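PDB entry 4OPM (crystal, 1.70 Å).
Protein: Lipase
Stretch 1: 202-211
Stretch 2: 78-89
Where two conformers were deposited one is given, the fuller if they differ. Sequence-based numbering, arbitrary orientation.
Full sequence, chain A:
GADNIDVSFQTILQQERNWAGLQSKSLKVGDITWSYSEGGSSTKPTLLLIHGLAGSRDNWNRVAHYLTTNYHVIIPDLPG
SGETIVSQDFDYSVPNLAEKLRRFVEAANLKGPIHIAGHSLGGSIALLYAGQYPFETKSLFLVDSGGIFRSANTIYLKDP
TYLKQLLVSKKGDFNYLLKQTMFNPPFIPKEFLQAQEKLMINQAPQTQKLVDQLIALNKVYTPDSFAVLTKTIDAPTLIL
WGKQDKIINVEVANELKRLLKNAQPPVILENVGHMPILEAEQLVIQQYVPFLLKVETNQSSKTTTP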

# COMPACT_ATOMS: atom_id res chain seq x y z
N ASN A 202 -0.86 -17.64 -8.16
CA ASN A 202 -1.84 -17.46 -9.24
C ASN A 202 -1.73 -16.07 -9.90
O ASN A 202 -2.01 -15.95 -11.09
CB ASN A 202 -3.26 -17.69 -8.73
CG ASN A 202 -3.58 -19.12 -8.37
OD1 ASN A 202 -2.90 -20.07 -8.78
ND2 ASN A 202 -4.64 -19.32 -7.60
N GLN A 203 -1.29 -15.05 -9.14
CA GLN A 203 -1.12 -13.68 -9.65
C GLN A 203 0.29 -13.44 -10.23
O GLN A 203 0.50 -12.39 -10.85
CB GLN A 203 -1.38 -12.65 -8.53
CG GLN A 203 -2.78 -12.65 -7.90
CD GLN A 203 -3.92 -12.32 -8.85
OE1 GLN A 203 -3.87 -11.37 -9.64
NE2 GLN A 203 -4.99 -13.09 -8.77
N ALA A 204 1.24 -14.38 -10.03
CA ALA A 204 2.65 -14.26 -10.44
C ALA A 204 2.87 -13.73 -11.88
O ALA A 204 3.69 -12.82 -12.01
CB ALA A 204 3.40 -15.58 -10.26
N PRO A 205 2.15 -14.18 -12.95
CA PRO A 205 2.39 -13.59 -14.28
C PRO A 205 2.14 -12.07 -14.30
O PRO A 205 2.86 -11.34 -14.99
CB PRO A 205 1.40 -14.33 -15.19
CG PRO A 205 1.07 -15.59 -14.47
CD PRO A 205 1.12 -15.25 -13.02
N GLN A 206 1.15 -11.60 -13.52
CA GLN A 206 0.82 -10.17 -13.45
C GLN A 206 1.88 -9.43 -12.61
O GLN A 206 2.32 -8.36 -13.02
CB GLN A 206 -0.59 -9.95 -12.91
CG GLN A 206 -1.68 -10.53 -13.81
CD GLN A 206 -3.05 -10.26 -13.27
OE1 GLN A 206 -3.59 -9.16 -13.42
NE2 GLN A 206 -3.66 -11.27 -12.66
N THR A 207 2.30 -10.01 -11.48
CA THR A 207 3.34 -9.43 -10.62
C THR A 207 4.64 -9.27 -11.41
O THR A 207 5.31 -8.24 -11.29
CB THR A 207 3.54 -10.29 -9.36
OG1 THR A 207 2.26 -10.57 -8.79
CG2 THR A 207 4.41 -9.60 -8.33
N GLN A 208 4.99 -10.28 -12.24
CA GLN A 208 6.19 -10.23 -13.07
C GLN A 208 6.11 -9.03 -14.04
O GLN A 208 7.11 -8.32 -14.21
CB GLN A 208 6.36 -11.56 -13.85
CG GLN A 208 7.62 -11.64 -14.73
CD GLN A 208 8.94 -11.67 -13.96
OE1 GLN A 208 9.52 -10.63 -13.60
NE2 GLN A 208 9.46 -12.86 -13.72
N LYS A 209 4.92 -8.76 -14.62
CA LYS A 209 4.72 -7.63 -15.53
C LYS A 209 4.92 -6.30 -14.78
O LYS A 209 5.58 -5.41 -15.29
CB LYS A 209 3.32 -7.68 -16.19
CG LYS A 209 3.21 -8.77 -17.24
CD LYS A 209 1.80 -8.88 -17.80
CE LYS A 209 1.77 -9.79 -19.00
NZ LYS A 209 0.39 -9.93 -19.54
N LEU A 210 4.36 -6.21 -13.55
CA LEU A 210 4.49 -5.04 -12.68
C LEU A 210 5.97 -4.76 -12.39
O LEU A 210 6.44 -3.63 -12.55
CB LEU A 210 3.72 -5.27 -11.36
CG LEU A 210 2.23 -4.97 -11.39
CD1 LEU A 210 1.46 -5.89 -10.45
CD2 LEU A 210 1.96 -3.53 -11.02
N VAL A 211 6.72 -5.82 -12.01
CA VAL A 211 8.16 -5.74 -11.70
C VAL A 211 8.94 -5.29 -12.94
O VAL A 211 9.77 -4.39 -12.83
CB VAL A 211 8.69 -7.07 -11.12
CG1 VAL A 211 10.22 -7.13 -11.13
CG2 VAL A 211 8.15 -7.27 -9.70
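Stretch 2, residues 78-89: LPGSGETIVSQD

The most unusual feature of this contact is a glycine, G80, pressed against the helix with waters at both its N and its O. Its CA lies 5.2 Å from the CA of Q206, the closest CA pair between the stretches. G80 has phi/psi of 96/-7. At these angles a CB would be jammed against the carbonyl O of P79. It would also lie 2.9 Å from L210 CD1, a clash. The backbone angles alone call for glycine; in the conformer given, L210 CD1 leaves no room for a CB either.

Stretch 2 has no regular helix or strand, so no crossing angle applies. It begins with a type II turn from L78 to S81, closed by S81 N to L78 O at 2.9 Å. A type II' turn follows from S81 to T84, where the bond from T84 N to S81 O is weak at 3.3 Å. The chain then runs on in extended form from T84 to S87.

The helix offers Q203, Q206, K209 and L210, whose CA-to-CB bonds all point toward the loop. Q206 OE1 is 3.4 Å from G80 CA and 4.0 Å from V86 CG2, so this side chain touches both the turn and the later extended part. L210 CD1 packs 4.0 Å from P79 O. Q203 covers the G80 to G82 region. Farther along stretch 2, K209 reaches out with chi2 to chi4 all t, and its NZ comes within 3.0 Å of Q88 O.

No clear direct hydrogen bond joins the stretches, but two waters do. Water 1 donates to G80 O at 2.6 Å and is hydrogen-bonded to T207 OG1 at 2.6 Å. Water 2 accepts from G80 N at 2.8 Å and donates to T84 O at 2.8 Å and to Q206 OE1 at 2.9 Å.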

# COMPACT_ATOMS: atom_id res chain seq x y z
N LEU A 78 -5.42 -3.20 -6.33
CA LEU A 78 -4.86 -2.63 -7.56
C LEU A 78 -4.82 -3.68 -8.66
O LEU A 78 -4.74 -4.87 -8.35
CB LEU A 78 -3.42 -2.12 -7.30
CG LEU A 78 -3.25 -0.96 -6.30
CD1 LEU A 78 -1.78 -0.78 -5.92
CD2 LEU A 78 -3.79 0.36 -6.86
N PRO A 79 -4.83 -3.26 -9.94
CA PRO A 79 -4.60 -4.23 -11.04
C PRO A 79 -3.40 -5.15 -10.73
O PRO A 79 -2.35 -4.67 -10.28
CB PRO A 79 -4.28 -3.31 -12.22
CG PRO A 79 -5.07 -2.08 -11.94
CD PRO A 79 -4.90 -1.88 -10.46
N GLY A 80 -3.60 -6.44 -10.93
CA GLY A 80 -2.60 -7.47 -10.66
C GLY A 80 -2.77 -8.10 -9.30
O GLY A 80 -2.10 -9.08 -8.99
N SER A 81 -3.70 -7.56 -8.48
CA SER A 81 -3.94 -8.02 -7.11
C SER A 81 -5.39 -8.35 -6.83
O SER A 81 -6.29 -7.78 -7.45
CB SER A 81 -3.51 -6.95 -6.12
OG SER A 81 -2.10 -6.80 -6.11
N GLY A 82 -5.59 -9.20 -5.83
CA GLY A 82 -6.90 -9.59 -5.33
C GLY A 82 -7.89 -9.99 -6.40
O GLY A 82 -7.58 -10.82 -7.25
N GLU A 83 -9.09 -9.37 -6.37
CA GLU A 83 -10.16 -9.71 -7.31
C GLU A 83 -10.37 -8.65 -8.39
O GLU A 83 -11.36 -8.74 -9.13
CB GLU A 83 -11.47 -9.97 -6.54
CG GLU A 83 -11.39 -11.12 -5.56
CD GLU A 83 -12.37 -10.98 -4.41
OE1 GLU A 83 -13.59 -11.08 -4.65
OE2 GLU A 83 -11.90 -10.78 -3.26
N THR A 84 -9.45 -7.67 -8.53
CA THR A 84 -9.56 -6.67 -9.59
C THR A 84 -9.24 -7.36 -10.92
O THR A 84 -8.27 -8.12 -10.99
CB THR A 84 -8.69 -5.44 -9.28
OG1 THR A 84 -9.36 -4.73 -8.24
CG2 THR A 84 -8.49 -4.51 -10.49
N ILE A 85 -10.06 -7.10 -11.96
CA ILE A 85 -9.93 -7.71 -13.28
C ILE A 85 -9.56 -6.64 -14.30
O ILE A 85 -10.16 -5.57 -14.37
CB ILE A 85 -11.22 -8.49 -13.71
CG1 ILE A 85 -11.68 -9.50 -12.64
CG2 ILE A 85 -11.02 -9.20 -15.08
CD1 ILE A 85 -13.18 -9.83 -12.69
N VAL A 86 -8.51 -6.94 -15.08
CA VAL A 86 -8.01 -6.08 -16.15
C VAL A 86 -7.81 -6.93 -17.41
O VAL A 86 -7.86 -8.17 -17.34
CB VAL A 86 -6.70 -5.33 -15.76
CG1 VAL A 86 -6.95 -4.35 -14.62
CG2 VAL A 86 -5.58 -6.30 -15.41
N SER A 87 -7.53 -6.29 -18.54
CA SER A 87 -7.29 -6.99 -19.80
C SER A 87 -5.97 -7.78 -19.74
O SER A 87 -5.12 -7.52 -18.88
CB SER A 87 -7.26 -6.00 -20.96
OG SER A 87 -6.24 -5.04 -20.75
N GLN A 88 -5.81 -8.75 -20.66
CA GLN A 88 -4.62 -9.60 -20.72
C GLN A 88 -3.37 -8.79 -21.09
O GLN A 88 -2.27 -9.17 -20.69
CB GLN A 88 -4.81 -10.77 -21.71
CG GLN A 88 -5.76 -11.87 -21.20
CD GLN A 88 -5.28 -12.58 -19.95
OE1 GLN A 88 -5.83 -12.39 -18.86
NE2 GLN A 88 -4.26 -13.41 -20.08
N ASP A 89 -3.54 -7.64 -21.82
CA ASP A 89 -2.45 -6.76 -22.25
C ASP A 89 -2.37 -5.46 -21.43
O ASP A 89 -1.80 -4.46 -21.89
CB ASP A 89 -2.65 -6.43 -23.75
CG ASP A 89 -3.84 -5.52 -24.04
OD1 ASP A 89 -4.92 -5.73 -23.43
OD2 ASP A 89 -3.67 -4.57 -24.83
O HOH W 1 0.45 -8.83 -8.33
O HOH W 2 -5.76 -7.70 -12.16